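Local coordinates for protein pyroglutamyl-peptidase I (Fervidobacterium islandicum, PDB 6LTQ) that probably removes N-terminal pyroglutamyl residues from peptides, as a cysteine peptidase of the pyroglutamyl-peptidase I family from a thermophilic, keratin-degrading bacterium, at residues D[91-103]-D[113-127]. Residues are numbered along the deposited sequence; the frame is centred on the assembly and turned at random.
Sequences RLERVAINLLDSK and EDVSIIDNGPDAYMT
Opposite Leu100 the chain puts two residues, Asp114 and Val115, in a G1 beta bulge: Leu100 N gives a nearly straight bond to Val115 O (2.7 Å), and Val115 N returns one to Leu100 O. The Asp114 carboxylate lies alongside that of Asp101, but each turns to a base of the second subunit, Arg94 and Lys132 respectively. The Asn98 amide enters the following turn with CG anti to the backbone N (chi1 -171°), a torsion that brings OD1 to two donors, Ile117 N at 2.7 Å and Ile118 N at 2.9 Å. Its ND2 bonds Ile118 O, which Gly121 N, closing the type II turn, reaches from the opposite face. With an alanine here the amide is gone, and both NH groups would probably be left without their acceptor and the turn freer to shift. Beyond it, Asn98 N meets Asp123 O, and Ala96 pairs with Tyr125 through two bonds, Ala96 N to Tyr125 O being almost linear (N-H...O angle 175°). Met126 CG packs 3.9 Å from Val95 CG2, and Thr127 N bonds Arg94 O. Strands 95-97 and 124-126, whose N-to-C directions lie 164° apart, thus form an antiparallel hairpin with a long, bulged connection.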
# COMPACT_ATOMS: atom_id res chain seq x y z
N ARG D 91 -14.84 0.22 -7.70
CA ARG D 91 -15.03 0.31 -6.26
C ARG D 91 -16.50 0.62 -5.96
O ARG D 91 -16.94 1.78 -6.03
CB ARG D 91 -14.08 1.35 -5.68
CG ARG D 91 -14.22 1.59 -4.20
CD ARG D 91 -13.08 2.45 -3.70
NE ARG D 91 -13.47 3.29 -2.58
CZ ARG D 91 -12.62 4.04 -1.88
NH1 ARG D 91 -13.07 4.80 -0.88
NH2 ARG D 91 -11.32 4.03 -2.19
N LEU D 92 -17.25 -0.42 -5.64
CA LEU D 92 -18.68 -0.30 -5.39
C LEU D 92 -18.91 0.12 -3.94
O LEU D 92 -18.52 -0.59 -3.01
CB LEU D 92 -19.37 -1.64 -5.68
CG LEU D 92 -18.95 -2.16 -7.05
CD1 LEU D 92 -19.19 -3.64 -7.14
CD2 LEU D 92 -19.71 -1.44 -8.18
N GLU D 93 -19.54 1.28 -3.76
CA GLU D 93 -19.69 1.88 -2.44
C GLU D 93 -21.01 1.46 -1.80
O GLU D 93 -22.09 1.70 -2.36
CB GLU D 93 -19.60 3.40 -2.54
CG GLU D 93 -18.25 3.88 -3.06
CD GLU D 93 -17.10 3.69 -2.07
OE1 GLU D 93 -17.32 3.17 -0.94
OE2 GLU D 93 -15.96 4.11 -2.40
N ARG D 94 -20.93 0.87 -0.61
CA ARG D 94 -22.13 0.39 0.05
C ARG D 94 -22.71 1.39 1.04
O ARG D 94 -23.89 1.26 1.39
CB ARG D 94 -21.82 -0.93 0.78
CG ARG D 94 -23.04 -1.71 1.20
CD ARG D 94 -22.70 -3.11 1.60
NE ARG D 94 -23.91 -3.94 1.72
CZ ARG D 94 -23.91 -5.25 1.93
NH1 ARG D 94 -22.76 -5.91 2.05
NH2 ARG D 94 -25.06 -5.90 2.00
N VAL D 95 -21.91 2.34 1.53
CA VAL D 95 -22.27 3.17 2.68
C VAL D 95 -22.12 4.63 2.32
O VAL D 95 -21.06 5.04 1.82
CB VAL D 95 -21.39 2.86 3.91
CG1 VAL D 95 -21.70 3.83 5.05
CG2 VAL D 95 -21.56 1.43 4.35
N ALA D 96 -23.14 5.44 2.62
CA ALA D 96 -23.06 6.89 2.53
C ALA D 96 -23.32 7.47 3.91
O ALA D 96 -24.29 7.08 4.56
CB ALA D 96 -24.08 7.44 1.51
N ILE D 97 -22.48 8.38 4.36
CA ILE D 97 -22.60 8.89 5.71
C ILE D 97 -22.98 10.36 5.70
O ILE D 97 -22.69 11.11 4.77
CB ILE D 97 -21.32 8.66 6.54
CG1 ILE D 97 -20.17 9.45 5.94
CG2 ILE D 97 -20.99 7.16 6.59
CD1 ILE D 97 -19.06 9.70 6.95
N ASN D 98 -23.60 10.79 6.80
CA ASN D 98 -24.16 12.14 6.93
C ASN D 98 -23.10 13.13 7.40
O ASN D 98 -23.18 13.70 8.49
CB ASN D 98 -25.35 12.10 7.87
CG ASN D 98 -26.13 13.41 7.89
OD1 ASN D 98 -25.94 14.28 7.04
ND2 ASN D 98 -27.01 13.55 8.87
N LEU D 99 -22.10 13.36 6.55
CA LEU D 99 -20.96 14.17 6.98
C LEU D 99 -20.24 14.77 5.80
O LEU D 99 -19.91 14.06 4.85
CB LEU D 99 -19.97 13.33 7.80
CG LEU D 99 -18.97 14.16 8.60
CD1 LEU D 99 -19.72 14.87 9.73
CD2 LEU D 99 -17.83 13.31 9.15
N LEU D 100 -19.95 16.07 5.87
CA LEU D 100 -18.98 16.74 5.01
C LEU D 100 -17.73 17.01 5.82
O LEU D 100 -17.79 17.72 6.84
CB LEU D 100 -19.54 18.04 4.44
CG LEU D 100 -20.95 17.96 3.89
CD1 LEU D 100 -21.50 19.37 3.67
CD2 LEU D 100 -20.98 17.18 2.59
N ASP D 101 -16.59 16.50 5.36
CA ASP D 101 -15.36 16.70 6.11
C ASP D 101 -14.17 16.51 5.18
O ASP D 101 -13.88 15.38 4.77
CB ASP D 101 -15.29 15.74 7.28
CG ASP D 101 -14.22 16.12 8.26
OD1 ASP D 101 -14.29 17.25 8.77
OD2 ASP D 101 -13.29 15.32 8.51
N SER D 102 -13.45 17.59 4.90
CA SER D 102 -12.20 17.50 4.18
C SER D 102 -11.42 18.79 4.37
O SER D 102 -12.00 19.86 4.52
CB SER D 102 -12.44 17.23 2.68
OG SER D 102 -11.22 17.26 1.95
N LYS D 103 -10.10 18.67 4.40
CA LYS D 103 -9.28 19.87 4.42
C LYS D 103 -9.21 20.50 3.05
O LYS D 103 -8.87 21.68 2.94
CB LYS D 103 -7.86 19.60 4.93
CG LYS D 103 -7.70 19.07 6.37
CD LYS D 103 -8.26 17.66 6.55
CE LYS D 103 -7.88 16.76 5.39
NZ LYS D 103 -8.56 15.44 5.43
N GLU D 113 -15.80 21.12 7.29
CA GLU D 113 -15.19 20.26 8.30
C GLU D 113 -16.25 19.89 9.32
O GLU D 113 -16.74 20.76 10.05
CB GLU D 113 -13.98 20.93 8.96
CG GLU D 113 -12.65 20.73 8.19
CD GLU D 113 -12.08 19.31 8.32
OE1 GLU D 113 -11.33 19.05 9.29
OE2 GLU D 113 -12.33 18.47 7.42
N ASP D 114 -16.64 18.62 9.32
CA ASP D 114 -17.56 18.04 10.29
C ASP D 114 -18.95 18.69 10.25
O ASP D 114 -19.52 19.07 11.27
CB ASP D 114 -16.98 18.10 11.70
CG ASP D 114 -16.19 16.86 12.04
OD1 ASP D 114 -15.56 16.83 13.12
OD2 ASP D 114 -16.19 15.91 11.23
N VAL D 115 -19.51 18.75 9.05
CA VAL D 115 -20.82 19.34 8.84
C VAL D 115 -21.78 18.23 8.46
O VAL D 115 -21.47 17.42 7.57
CB VAL D 115 -20.77 20.41 7.73
CG1 VAL D 115 -22.12 21.10 7.56
CG2 VAL D 115 -19.67 21.41 8.02
N SER D 116 -22.94 18.19 9.11
CA SER D 116 -23.98 17.28 8.67
C SER D 116 -24.43 17.66 7.27
O SER D 116 -24.40 18.83 6.89
CB SER D 116 -25.18 17.32 9.62
OG SER D 116 -24.91 16.64 10.83
N ILE D 117 -24.83 16.65 6.50
CA ILE D 117 -25.46 16.91 5.21
C ILE D 117 -26.92 17.28 5.40
O ILE D 117 -27.38 18.33 4.93
CB ILE D 117 -25.31 15.69 4.28
CG1 ILE D 117 -23.84 15.39 4.01
CG2 ILE D 117 -26.11 15.88 3.00
CD1 ILE D 117 -23.62 14.09 3.25
N ILE D 118 -27.66 16.44 6.12
CA ILE D 118 -29.07 16.64 6.43
C ILE D 118 -29.19 16.68 7.94
O ILE D 118 -28.99 15.66 8.61
CB ILE D 118 -29.95 15.53 5.84
CG1 ILE D 118 -29.89 15.57 4.32
CG2 ILE D 118 -31.37 15.61 6.41
CD1 ILE D 118 -30.25 16.91 3.73
N ASP D 119 -29.54 17.85 8.47
CA ASP D 119 -29.74 18.00 9.91
C ASP D 119 -30.75 16.99 10.42
O ASP D 119 -31.87 16.89 9.90
CB ASP D 119 -30.19 19.42 10.23
CG ASP D 119 -29.07 20.43 10.10
OD1 ASP D 119 -27.94 20.11 10.53
OD2 ASP D 119 -29.31 21.53 9.56
N ASN D 120 -30.35 16.24 11.44
CA ASN D 120 -31.16 15.16 12.01
C ASN D 120 -31.59 14.13 10.96
O ASN D 120 -32.63 13.49 11.10
CB ASN D 120 -32.38 15.73 12.74
CG ASN D 120 -32.00 16.78 13.76
OD1 ASN D 120 -32.37 17.95 13.63
ND2 ASN D 120 -31.25 16.38 14.79
N GLY D 121 -30.81 13.95 9.90
CA GLY D 121 -30.92 12.77 9.08
C GLY D 121 -30.21 11.63 9.78
O GLY D 121 -29.46 11.84 10.73
N PRO D 122 -30.44 10.40 9.34
CA PRO D 122 -29.71 9.27 9.94
C PRO D 122 -28.21 9.45 9.74
O PRO D 122 -27.75 10.17 8.86
CB PRO D 122 -30.24 8.06 9.17
CG PRO D 122 -31.51 8.53 8.50
CD PRO D 122 -31.32 9.98 8.24
N ASP D 123 -27.44 8.78 10.61
CA ASP D 123 -25.98 8.89 10.54
C ASP D 123 -25.44 8.37 9.20
O ASP D 123 -24.43 8.89 8.69
CB ASP D 123 -25.34 8.13 11.70
CG ASP D 123 -25.51 8.86 13.03
OD1 ASP D 123 -25.90 10.04 13.02
OD2 ASP D 123 -25.24 8.26 14.09
N ALA D 124 -26.09 7.37 8.62
CA ALA D 124 -25.64 6.82 7.35
C ALA D 124 -26.78 6.04 6.72
O ALA D 124 -27.73 5.64 7.39
CB ALA D 124 -24.41 5.93 7.50
N TYR D 125 -26.65 5.81 5.42
CA TYR D 125 -27.50 4.89 4.69
C TYR D 125 -26.64 3.84 4.01
O TYR D 125 -25.52 4.12 3.56
CB TYR D 125 -28.34 5.59 3.59
CG TYR D 125 -29.46 6.46 4.11
CD1 TYR D 125 -30.72 5.92 4.35
CD2 TYR D 125 -29.27 7.81 4.36
CE1 TYR D 125 -31.75 6.70 4.82
CE2 TYR D 125 -30.30 8.61 4.83
CZ TYR D 125 -31.54 8.04 5.07
OH TYR D 125 -32.58 8.82 5.53
N MET D 126 -27.15 2.63 3.92
CA MET D 126 -26.57 1.65 3.02
C MET D 126 -27.45 1.55 1.79
O MET D 126 -28.67 1.70 1.88
CB MET D 126 -26.44 0.28 3.68
CG MET D 126 -25.22 0.16 4.59
SD MET D 126 -25.01 -1.47 5.31
CE MET D 126 -26.23 -1.42 6.64
N THR D 127 -26.83 1.29 0.62
CA THR D 127 -27.61 1.01 -0.58
C THR D 127 -28.46 -0.23 -0.38
O THR D 127 -28.11 -1.15 0.36
CB THR D 127 -26.72 0.82 -1.82
OG1 THR D 127 -27.56 0.64 -2.98
CG2 THR D 127 -25.86 -0.44 -1.68
O HOH W 1 -26.42 -3.09 0.96
O HOH W 2 -26.13 12.25 11.63
O HOH W 3 -24.20 14.00 10.87
O HOH W 4 -10.95 16.51 7.55